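Local coordinates for phage terminase large subunit (Thermus phage P7426, PDB 7KS4), which probably drives viral DNA into empty capsids as an ATP-powered motor and cuts the genome, the present chain being its N-terminal ATPase domain, at residues M238-Y243 with Q251-E256; S162-A167 with L188-E193; D13-L18 with A56-F61. One frame throughout, in Å; residues are numbered along the deposited sequence.

Contact 1 of 3, residues M238-Y243 with Q251-E256. With SO4 (sulfate ion), chain H.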
loop_
_atom_site.group_PDB
_atom_site.type_symbol
_atom_site.label_atom_id
_atom_site.label_comp_id
_atom_site.label_asym_id
_atom_site.label_seq_id
_atom_site.Cartn_x
_atom_site.Cartn_y
_atom_site.Cartn_z
ATOM N N MET A 238 -3.049 5.130 25.696
ATOM C CA MET A 238 -3.845 6.099 26.438
ATOM C C MET A 238 -2.975 6.906 27.393
ATOM O O MET A 238 -3.178 8.114 27.563
ATOM C CB MET A 238 -4.965 5.380 27.197
ATOM C CG MET A 238 -6.022 4.732 26.295
ATOM S SD MET A 238 -6.787 5.941 25.180
ATOM C CE MET A 238 -7.933 4.941 24.234
ATOM N N GLU A 239 -1.986 6.261 28.014
ATOM C CA GLU A 239 -1.168 6.944 29.006
ATOM C C GLU A 239 -0.164 7.898 28.368
ATOM O O GLU A 239 0.371 8.770 29.064
ATOM C CB GLU A 239 -0.473 5.906 29.891
ATOM C CG GLU A 239 -1.462 5.145 30.764
ATOM C CD GLU A 239 -0.812 4.172 31.736
ATOM O OE1 GLU A 239 0.422 4.250 31.944
ATOM O OE2 GLU A 239 -1.551 3.337 32.299
ATOM N N ARG A 240 0.077 7.779 27.060
ATOM C CA ARG A 240 0.883 8.774 26.357
ATOM C C ARG A 240 0.185 10.119 26.235
ATOM O O ARG A 240 0.847 11.120 25.948
ATOM C CB ARG A 240 1.236 8.306 24.948
ATOM C CG ARG A 240 2.099 7.084 24.878
ATOM C CD ARG A 240 2.697 6.936 23.487
ATOM N NE ARG A 240 3.721 7.944 23.204
ATOM C CZ ARG A 240 4.565 7.902 22.174
ATOM N NH1 ARG A 240 4.524 6.898 21.311
ATOM N NH2 ARG A 240 5.456 8.872 22.006
ATOM N N ARG A 241 -1.132 10.172 26.412
ATOM C CA ARG A 241 -1.820 11.450 26.284
ATOM C C ARG A 241 -1.336 12.476 27.299
ATOM O O ARG A 241 -1.649 13.664 27.143
ATOM C CB ARG A 241 -3.328 11.241 26.416
ATOM C CG ARG A 241 -3.912 10.404 25.285
ATOM C CD ARG A 241 -5.397 10.178 25.471
ATOM N NE ARG A 241 -5.683 9.355 26.644
ATOM C CZ ARG A 241 -6.909 9.093 27.098
ATOM N NH1 ARG A 241 -7.971 9.585 26.473
ATOM N NH2 ARG A 241 -7.075 8.337 28.172
ATOM N N LEU A 242 -0.582 12.055 28.321
ATOM C CA LEU A 242 0.006 13.007 29.258
ATOM C C LEU A 242 0.941 13.981 28.562
ATOM O O LEU A 242 1.045 15.140 28.977
ATOM C CB LEU A 242 0.785 12.285 30.362
ATOM C CG LEU A 242 0.039 11.582 31.498
ATOM C CD1 LEU A 242 1.000 11.348 32.661
ATOM C CD2 LEU A 242 -1.178 12.355 31.979
ATOM N N TYR A 243 1.646 13.532 27.521
ATOM C CA TYR A 243 2.663 14.362 26.895
ATOM C C TYR A 243 2.514 14.468 25.383
ATOM O O TYR A 243 3.363 15.091 24.737
ATOM C CB TYR A 243 4.066 13.847 27.249
ATOM C CG TYR A 243 4.390 12.437 26.799
ATOM C CD1 TYR A 243 4.987 12.203 25.567
ATOM C CD2 TYR A 243 4.137 11.343 27.624
ATOM C CE1 TYR A 243 5.301 10.923 25.156
ATOM C CE2 TYR A 243 4.451 10.060 27.222
ATOM C CZ TYR A 243 5.035 9.856 25.983
ATOM O OH TYR A 243 5.356 8.583 25.559
ATOM N N GLN A 251 -5.299 11.275 15.923
ATOM C CA GLN A 251 -4.994 10.959 14.529
ATOM C C GLN A 251 -4.055 9.769 14.407
ATOM O O GLN A 251 -4.340 8.819 13.671
ATOM C CB GLN A 251 -4.360 12.157 13.827
ATOM C CG GLN A 251 -5.315 13.250 13.454
ATOM C CD GLN A 251 -4.717 14.187 12.422
ATOM O OE1 GLN A 251 -3.496 14.256 12.259
ATOM N NE2 GLN A 251 -5.574 14.896 11.709
ATOM N N GLU A 252 -2.904 9.831 15.083
ATOM C CA GLU A 252 -1.855 8.849 14.832
ATOM C C GLU A 252 -2.202 7.490 15.417
ATOM O O GLU A 252 -1.834 6.461 14.842
ATOM C CB GLU A 252 -0.526 9.345 15.397
ATOM C CG GLU A 252 -0.067 10.678 14.829
ATOM C CD GLU A 252 0.033 10.670 13.312
ATOM O OE1 GLU A 252 -0.393 11.668 12.689
ATOM O OE2 GLU A 252 0.525 9.668 12.745
ATOM N N TYR A 253 -2.907 7.464 16.544
ATOM C CA TYR A 253 -3.317 6.219 17.175
ATOM C C TYR A 253 -4.799 5.942 17.037
ATOM O O TYR A 253 -5.181 4.811 16.730
ATOM C CB TYR A 253 -2.937 6.239 18.660
ATOM C CG TYR A 253 -1.457 6.407 18.867
ATOM C CD1 TYR A 253 -0.565 5.446 18.416
ATOM C CD2 TYR A 253 -0.947 7.526 19.509
ATOM C CE1 TYR A 253 0.792 5.592 18.596
ATOM C CE2 TYR A 253 0.414 7.680 19.698
ATOM C CZ TYR A 253 1.278 6.708 19.237
ATOM O OH TYR A 253 2.634 6.857 19.423
ATOM N N GLY A 254 -5.651 6.948 17.239
ATOM C CA GLY A 254 -7.072 6.750 17.041
ATOM C C GLY A 254 -7.476 6.610 15.589
ATOM O O GLY A 254 -8.551 6.072 15.306
ATOM N N ALA A 255 -6.634 7.071 14.663
ATOM C CA ALA A 255 -6.978 7.093 13.242
ATOM C C ALA A 255 -8.251 7.905 13.013
ATOM O O ALA A 255 -9.069 7.587 12.146
ATOM C CB ALA A 255 -7.121 5.676 12.681
ATOM N N GLU A 256 -8.411 8.976 13.792
ATOM C CA GLU A 256 -9.603 9.806 13.726
ATOM C C GLU A 256 -9.430 10.913 12.699
ATOM O O GLU A 256 -8.340 11.476 12.542
ATOM C CB GLU A 256 -9.925 10.413 15.093
ATOM C CG GLU A 256 -10.362 9.389 16.113
ATOM C CD GLU A 256 -10.647 9.993 17.470
ATOM O OE1 GLU A 256 -10.962 11.200 17.543
ATOM O OE2 GLU A 256 -10.543 9.253 18.467
HETATM S S SO4 H . 6.762 7.193 18.250
HETATM O O1 SO4 H . 7.368 7.351 19.571
HETATM O O2 SO4 H . 7.335 6.026 17.587
HETATM O O3 SO4 H . 7.034 8.390 17.458
HETATM O O4 SO4 H . 5.318 7.003 18.374
#
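A sulfate ion, probably from the crystallisation liquor, is bound where Arg240, following on from helix 234-239, meets Tyr253, next after Glu252 in the chain, within the C-terminal part of the ATPase domain. Arg240 gives the stronger of its bonds from NH1 to sulfate O4, at 3.0 Å, with the anion at the edge of the guanidinium and near its plane. NH1 and NH2 each add a weak bond to sulfate O1. Tyr253 OH donates weakly to the same O4 at 2.9 Å, so O4 accepts hydrogen bonds from both side chains. Directly between the two residues, Arg240 NH1 lies 2.7 Å from Tyr253 OH, but the angle is too poor for a hydrogen bond; sulfate O4 bridges the two side chains in this crystal. A bend about the CG-CD bond of the arginine (chi3 71°) brings its guanidinium to the anion, the plane standing 47° from the tyrosine ring. Next along the chain, Arg241 NE donates to Met238 O at 2.9 Å in the carbonyl plane, while Met238 SD covers one guanidinium face. Around this site, Tyr253 also meets the ring of Tyr237 and packs on Ser226 and Trp227 of helix 226-229, which follows edge strand 219-224.

Contact 2 of 3, residues S162-A167 with L188-E193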
loop_
_atom_site.group_PDB
_atom_site.type_symbol
_atom_site.label_atom_id
_atom_site.label_comp_id
_atom_site.label_asym_id
_atom_site.label_seq_id
_atom_site.Cartn_x
_atom_site.Cartn_y
_atom_site.Cartn_z
ATOM N N SER A 162 -3.138 16.688 -5.925
ATOM C CA SER A 162 -2.734 16.868 -7.315
ATOM C C SER A 162 -1.838 15.731 -7.790
ATOM O O SER A 162 -1.903 15.327 -8.957
ATOM C CB SER A 162 -2.019 18.208 -7.481
ATOM O OG SER A 162 -0.893 18.292 -6.627
ATOM N N VAL A 163 -0.976 15.215 -6.913
ATOM C CA VAL A 163 -0.169 14.057 -7.287
ATOM C C VAL A 163 -1.075 12.910 -7.714
ATOM O O VAL A 163 -0.843 12.264 -8.743
ATOM C CB VAL A 163 0.768 13.658 -6.131
ATOM C CG1 VAL A 163 1.610 12.444 -6.510
ATOM C CG2 VAL A 163 1.683 14.825 -5.757
ATOM N N TRP A 164 -2.144 12.661 -6.954
ATOM C CA TRP A 164 -3.089 11.619 -7.340
ATOM C C TRP A 164 -3.818 11.989 -8.629
ATOM O O TRP A 164 -3.761 11.258 -9.625
ATOM C CB TRP A 164 -4.097 11.366 -6.212
ATOM C CG TRP A 164 -5.229 10.509 -6.678
ATOM C CD1 TRP A 164 -6.463 10.931 -7.076
ATOM C CD2 TRP A 164 -5.219 9.085 -6.842
ATOM N NE1 TRP A 164 -7.226 9.861 -7.465
ATOM C CE2 TRP A 164 -6.485 8.715 -7.332
ATOM C CE3 TRP A 164 -4.262 8.088 -6.624
ATOM C CZ2 TRP A 164 -6.822 7.393 -7.602
ATOM C CZ3 TRP A 164 -4.598 6.781 -6.891
ATOM C CH2 TRP A 164 -5.868 6.440 -7.373
ATOM N N SER A 165 -4.506 13.138 -8.633
ATOM C CA SER A 165 -5.427 13.440 -9.728
ATOM C C SER A 165 -4.699 13.546 -11.060
ATOM O O SER A 165 -5.219 13.119 -12.098
ATOM C CB SER A 165 -6.189 14.737 -9.439
ATOM O OG SER A 165 -5.309 15.842 -9.377
ATOM N N GLU A 166 -3.500 14.122 -11.059
ATOM C CA GLU A 166 -2.807 14.438 -12.299
ATOM C C GLU A 166 -1.734 13.422 -12.670
ATOM O O GLU A 166 -1.568 13.114 -13.854
ATOM C CB GLU A 166 -2.185 15.835 -12.193
ATOM C CG GLU A 166 -3.218 16.939 -11.934
ATOM C CD GLU A 166 -2.588 18.300 -11.694
ATOM O OE1 GLU A 166 -1.344 18.405 -11.757
ATOM O OE2 GLU A 166 -3.339 19.270 -11.446
ATOM N N ALA A 167 -1.012 12.873 -11.693
ATOM C CA ALA A 167 0.175 12.080 -11.986
ATOM C C ALA A 167 -0.001 10.582 -11.778
ATOM O O ALA A 167 0.838 9.815 -12.265
ATOM C CB ALA A 167 1.353 12.563 -11.130
ATOM N N LEU A 188 -9.676 16.653 7.276
ATOM C CA LEU A 188 -10.722 16.453 6.276
ATOM C C LEU A 188 -10.216 16.959 4.929
ATOM O O LEU A 188 -10.569 18.042 4.453
ATOM C CB LEU A 188 -12.003 17.150 6.709
ATOM C CG LEU A 188 -12.455 16.780 8.122
ATOM C CD1 LEU A 188 -13.703 17.556 8.486
ATOM C CD2 LEU A 188 -12.703 15.277 8.253
ATOM N N ASN A 189 -9.367 16.138 4.310
ATOM C CA ASN A 189 -8.796 16.430 3.004
ATOM C C ASN A 189 -9.163 15.326 2.020
ATOM O O ASN A 189 -10.106 14.568 2.264
ATOM C CB ASN A 189 -7.280 16.598 3.112
ATOM C CG ASN A 189 -6.568 15.317 3.517
ATOM O OD1 ASN A 189 -7.178 14.256 3.669
ATOM N ND2 ASN A 189 -5.263 15.424 3.713
ATOM N N TRP A 190 -8.441 15.227 0.901
ATOM C CA TRP A 190 -8.834 14.276 -0.132
ATOM C C TRP A 190 -8.828 12.840 0.380
ATOM O O TRP A 190 -9.646 12.027 -0.060
ATOM C CB TRP A 190 -7.921 14.412 -1.355
ATOM C CG TRP A 190 -6.572 13.790 -1.195
ATOM C CD1 TRP A 190 -5.469 14.358 -0.627
ATOM C CD2 TRP A 190 -6.180 12.483 -1.621
ATOM N NE1 TRP A 190 -4.410 13.482 -0.675
ATOM C CE2 TRP A 190 -4.818 12.325 -1.284
ATOM C CE3 TRP A 190 -6.843 11.433 -2.258
ATOM C CZ2 TRP A 190 -4.110 11.154 -1.556
ATOM C CZ3 TRP A 190 -6.135 10.269 -2.536
ATOM C CH2 TRP A 190 -4.782 10.142 -2.185
ATOM N N PHE A 191 -7.926 12.507 1.312
ATOM C CA PHE A 191 -7.873 11.140 1.827
ATOM C C PHE A 191 -9.140 10.797 2.593
ATOM O O PHE A 191 -9.635 9.666 2.518
ATOM C CB PHE A 191 -6.640 10.968 2.711
ATOM C CG PHE A 191 -6.535 9.618 3.358
ATOM C CD1 PHE A 191 -6.076 8.527 2.642
ATOM C CD2 PHE A 191 -6.872 9.447 4.693
ATOM C CE1 PHE A 191 -5.973 7.284 3.235
ATOM C CE2 PHE A 191 -6.767 8.201 5.296
ATOM C CZ PHE A 191 -6.313 7.119 4.566
ATOM N N TYR A 192 -9.681 11.770 3.333
ATOM C CA TYR A 192 -10.965 11.584 4.000
ATOM C C TYR A 192 -12.078 11.317 2.994
ATOM O O TYR A 192 -12.919 10.434 3.202
ATOM C CB TYR A 192 -11.281 12.826 4.833
ATOM C CG TYR A 192 -12.725 12.943 5.239
ATOM C CD1 TYR A 192 -13.292 12.046 6.141
ATOM C CD2 TYR A 192 -13.527 13.956 4.726
ATOM C CE1 TYR A 192 -14.627 12.156 6.515
ATOM C CE2 TYR A 192 -14.854 14.075 5.090
ATOM C CZ TYR A 192 -15.399 13.178 5.988
ATOM O OH TYR A 192 -16.722 13.306 6.345
ATOM N N GLU A 193 -12.109 12.084 1.905
ATOM C CA GLU A 193 -13.131 11.883 0.885
ATOM C C GLU A 193 -13.047 10.483 0.296
ATOM O O GLU A 193 -14.063 9.788 0.175
ATOM C CB GLU A 193 -12.979 12.932 -0.209
ATOM C CG GLU A 193 -13.090 14.327 0.334
ATOM C CD GLU A 193 -12.742 15.384 -0.668
ATOM O OE1 GLU A 193 -12.189 15.055 -1.745
ATOM O OE2 GLU A 193 -13.034 16.555 -0.363
#
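Trp164 and Trp190 mark the closest approach of two helical segments that stay well apart, their CA atoms 9.6 Å from each other. Residues 162-167 belong to helix 161-175 and include a wider pi-type turn at 163-167; residues 188-193 run from a loop into helix 190-197. Asn189 is the N-cap of that second helix, its OD1 accepting a weak capping bond from Phe191 N at 3.0 Å. Between these two segments the contact consists of the two indoles. Both CB atoms point toward the other segment, and the nearest atoms are Trp164 CG and Trp190 CZ3, 4.2 Å apart. The planes are nearly parallel, 16° from each other, but displaced, so that little of one ring covers the other. CZ3 of Trp190 lies above the Trp164 plane but out toward the rim of the ring, and Trp164 CB likewise lies above the outer part of the Trp190 ring. Trp190 NE1 hydrogen-bonds to Ile159 O. Helix 161-175 is the crossover of a beta-alpha-beta unit between parallel neighbouring strands 150-153 and 178-183, and the tryptophans pack helix 190-197 against it. Phe194 meets both indoles edge-to-face, while Trp164 touches Ala179 and Trp190 touches Ile181 of strand 178-183 in the central sheet.

Contact 3 of 3, residues D13-L18 with A56-F61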
loop_
_atom_site.group_PDB
_atom_site.type_symbol
_atom_site.label_atom_id
_atom_site.label_comp_id
_atom_site.label_asym_id
_atom_site.label_seq_id
_atom_site.Cartn_x
_atom_site.Cartn_y
_atom_site.Cartn_z
ATOM N N ASP A 13 -3.390 -18.018 0.944
ATOM C CA ASP A 13 -2.701 -18.526 2.127
ATOM C C ASP A 13 -1.409 -19.238 1.743
ATOM O O ASP A 13 -0.392 -19.105 2.429
ATOM C CB ASP A 13 -3.615 -19.473 2.906
ATOM C CG ASP A 13 -4.780 -18.751 3.566
ATOM O OD1 ASP A 13 -4.660 -17.534 3.832
ATOM O OD2 ASP A 13 -5.813 -19.403 3.823
ATOM N N LYS A 14 -1.431 -19.998 0.647
ATOM C CA LYS A 14 -0.213 -20.652 0.177
ATOM C C LYS A 14 0.855 -19.625 -0.174
ATOM O O LYS A 14 2.036 -19.812 0.141
ATOM C CB LYS A 14 -0.521 -21.533 -1.033
ATOM C CG LYS A 14 -1.657 -22.519 -0.809
ATOM C CD LYS A 14 -1.196 -23.966 -0.874
ATOM C CE LYS A 14 -1.238 -24.500 -2.295
ATOM N NZ LYS A 14 -0.672 -25.870 -2.361
ATOM N N PHE A 15 0.463 -18.529 -0.816
ATOM C CA PHE A 15 1.444 -17.500 -1.133
ATOM C C PHE A 15 1.951 -16.816 0.131
ATOM O O PHE A 15 3.150 -16.547 0.251
ATOM C CB PHE A 15 0.856 -16.478 -2.103
ATOM C CG PHE A 15 1.891 -15.593 -2.736
ATOM C CD1 PHE A 15 2.564 -16.001 -3.877
ATOM C CD2 PHE A 15 2.202 -14.361 -2.185
ATOM C CE1 PHE A 15 3.526 -15.192 -4.461
ATOM C CE2 PHE A 15 3.161 -13.548 -2.764
ATOM C CZ PHE A 15 3.824 -13.964 -3.900
ATOM N N PHE A 16 1.057 -16.503 1.073
ATOM C CA PHE A 16 1.500 -15.952 2.354
ATOM C C PHE A 16 2.523 -16.864 3.016
ATOM O O PHE A 16 3.554 -16.401 3.526
ATOM C CB PHE A 16 0.310 -15.763 3.297
ATOM C CG PHE A 16 -0.699 -14.751 2.835
ATOM C CD1 PHE A 16 -0.342 -13.703 2.001
ATOM C CD2 PHE A 16 -2.018 -14.845 3.260
ATOM C CE1 PHE A 16 -1.290 -12.769 1.593
ATOM C CE2 PHE A 16 -2.960 -13.917 2.855
ATOM C CZ PHE A 16 -2.593 -12.879 2.022
ATOM N N GLU A 17 2.240 -18.164 3.036
ATOM C CA GLU A 17 3.146 -19.121 3.655
ATOM C C GLU A 17 4.519 -19.098 2.990
ATOM O O GLU A 17 5.548 -19.199 3.671
ATOM C CB GLU A 17 2.527 -20.513 3.583
ATOM C CG GLU A 17 3.254 -21.575 4.361
ATOM C CD GLU A 17 2.906 -21.573 5.843
ATOM O OE1 GLU A 17 2.470 -20.519 6.361
ATOM O OE2 GLU A 17 3.063 -22.635 6.485
ATOM N N LEU A 18 4.561 -18.978 1.660
ATOM C CA LEU A 18 5.843 -18.793 0.984
ATOM C C LEU A 18 6.553 -17.543 1.488
ATOM O O LEU A 18 7.774 -17.542 1.670
ATOM C CB LEU A 18 5.642 -18.710 -0.534
ATOM C CG LEU A 18 5.314 -20.002 -1.286
ATOM C CD1 LEU A 18 5.018 -19.709 -2.763
ATOM C CD2 LEU A 18 6.458 -20.995 -1.163
ATOM N N ALA A 56 2.593 -5.918 -3.412
ATOM C CA ALA A 56 3.538 -5.666 -4.497
ATOM C C ALA A 56 4.282 -6.934 -4.896
ATOM O O ALA A 56 4.430 -7.227 -6.087
ATOM C CB ALA A 56 4.517 -4.572 -4.082
ATOM N N VAL A 57 4.766 -7.699 -3.913
ATOM C CA VAL A 57 5.480 -8.937 -4.222
ATOM C C VAL A 57 4.607 -9.852 -5.066
ATOM O O VAL A 57 5.052 -10.413 -6.075
ATOM C CB VAL A 57 5.932 -9.648 -2.932
ATOM C CG1 VAL A 57 6.595 -10.978 -3.284
ATOM C CG2 VAL A 57 6.891 -8.787 -2.134
ATOM N N PHE A 58 3.352 -10.033 -4.653
ATOM C CA PHE A 58 2.452 -10.916 -5.382
ATOM C C PHE A 58 2.307 -10.477 -6.837
ATOM O O PHE A 58 2.430 -11.293 -7.761
ATOM C CB PHE A 58 1.096 -10.956 -4.686
ATOM C CG PHE A 58 0.112 -11.865 -5.355
ATOM C CD1 PHE A 58 0.254 -13.239 -5.264
ATOM C CD2 PHE A 58 -0.942 -11.347 -6.084
ATOM C CE1 PHE A 58 -0.642 -14.083 -5.886
ATOM C CE2 PHE A 58 -1.842 -12.184 -6.705
ATOM C CZ PHE A 58 -1.691 -13.555 -6.600
ATOM N N GLU A 59 2.055 -9.189 -7.066
ATOM C CA GLU A 59 1.887 -8.706 -8.432
ATOM C C GLU A 59 3.110 -9.013 -9.288
ATOM O O GLU A 59 2.974 -9.455 -10.436
ATOM C CB GLU A 59 1.613 -7.202 -8.434
ATOM C CG GLU A 59 0.246 -6.820 -7.908
ATOM C CD GLU A 59 -0.882 -7.162 -8.865
ATOM O OE1 GLU A 59 -0.662 -7.149 -10.089
ATOM O OE2 GLU A 59 -1.994 -7.444 -8.379
ATOM N N LEU A 60 4.313 -8.790 -8.750
ATOM C CA LEU A 60 5.516 -8.914 -9.570
ATOM C C LEU A 60 5.727 -10.345 -10.045
ATOM O O LEU A 60 6.228 -10.555 -11.155
ATOM C CB LEU A 60 6.739 -8.417 -8.794
ATOM C CG LEU A 60 6.690 -6.931 -8.407
ATOM C CD1 LEU A 60 7.860 -6.575 -7.498
ATOM C CD2 LEU A 60 6.675 -6.029 -9.641
ATOM N N PHE A 61 5.342 -11.336 -9.236
ATOM C CA PHE A 61 5.513 -12.743 -9.592
ATOM C C PHE A 61 4.282 -13.344 -10.250
ATOM O O PHE A 61 4.415 -14.173 -11.159
ATOM C CB PHE A 61 5.855 -13.565 -8.348
ATOM C CG PHE A 61 7.256 -13.382 -7.882
ATOM C CD1 PHE A 61 8.293 -14.051 -8.506
ATOM C CD2 PHE A 61 7.548 -12.536 -6.828
ATOM C CE1 PHE A 61 9.601 -13.887 -8.085
ATOM C CE2 PHE A 61 8.857 -12.367 -6.402
ATOM C CZ PHE A 61 9.883 -13.043 -7.040
#
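Aromatic contact dominates where Phe15 of helix 13-19 meets Phe58 of helix 48-62. The pair is T-shaped: Phe58 turns its edge to the face of Phe15, with the planes at 86° and the ring centroids 5.0 Å apart. Phe58 CD1 sits over the centre of the Phe15 ring, 3.6 Å above the plane, nearly equally far from most of its carbons; CD2 of Phe15 is 3.8 Å from it. Phe15 reaches across because its CG is anti to the backbone N (chi1 -166°), which carries the ring out from a CB that already faces the other helix.

Apolar packing adds to this. The outer end of the Phe15 ring comes close to the backbone of the opposing helix, CZ lying 3.7 Å from Phe58 CA, and CE2 touches Phe58 CB. At the ring's edge, near its plane, CG1 of Val57 approaches Phe15 CZ at 4.1 Å. One phenylalanine is thus met on a face by Phe58 and at its CZ corner by Val57. The contact between the segments is wholly nonpolar, with 166 Å² of surface buried.

Further packing surrounds the pair. Leu92 of helix 75-92 touches Phe15, Pro11 touches Phe58, and Val57 rests on Lys88.

Helix 48-62 starts within the P-loop (Walker A) Gly43-Ser49, as in P-loop NTPases. Contact with Phe15 joins an N-terminal helix to the side of helix 48-62 that carries Val57 and Phe58, whereas Ala56 packs on strands of the sheet in this ASCE-type ATPase fold.

In the fold
The three contacts are spread around the ATPase domain, none touching another. Contacts 1 and 2 are neighbours, with nearest atoms about 6 Å apart, whereas contact 3 lies across the chain's centre from both, its centre about 34 Å from that of contact 1 and 29 Å from that of contact 2. Contact 1 comes nearest the nucleotide; contacts 2 and 3 lie farther off. In contact 1 the Tyr253 side chain is about 9 Å from bound ADP and about 6 Å from that of Gln45; in contact 3 the Val57 side chain is about 13 Å from ADP. Contact 2 is near the Walker B motif, its Trp190 side chain about 9 Å from that of Glu155, the predicted catalytic residue.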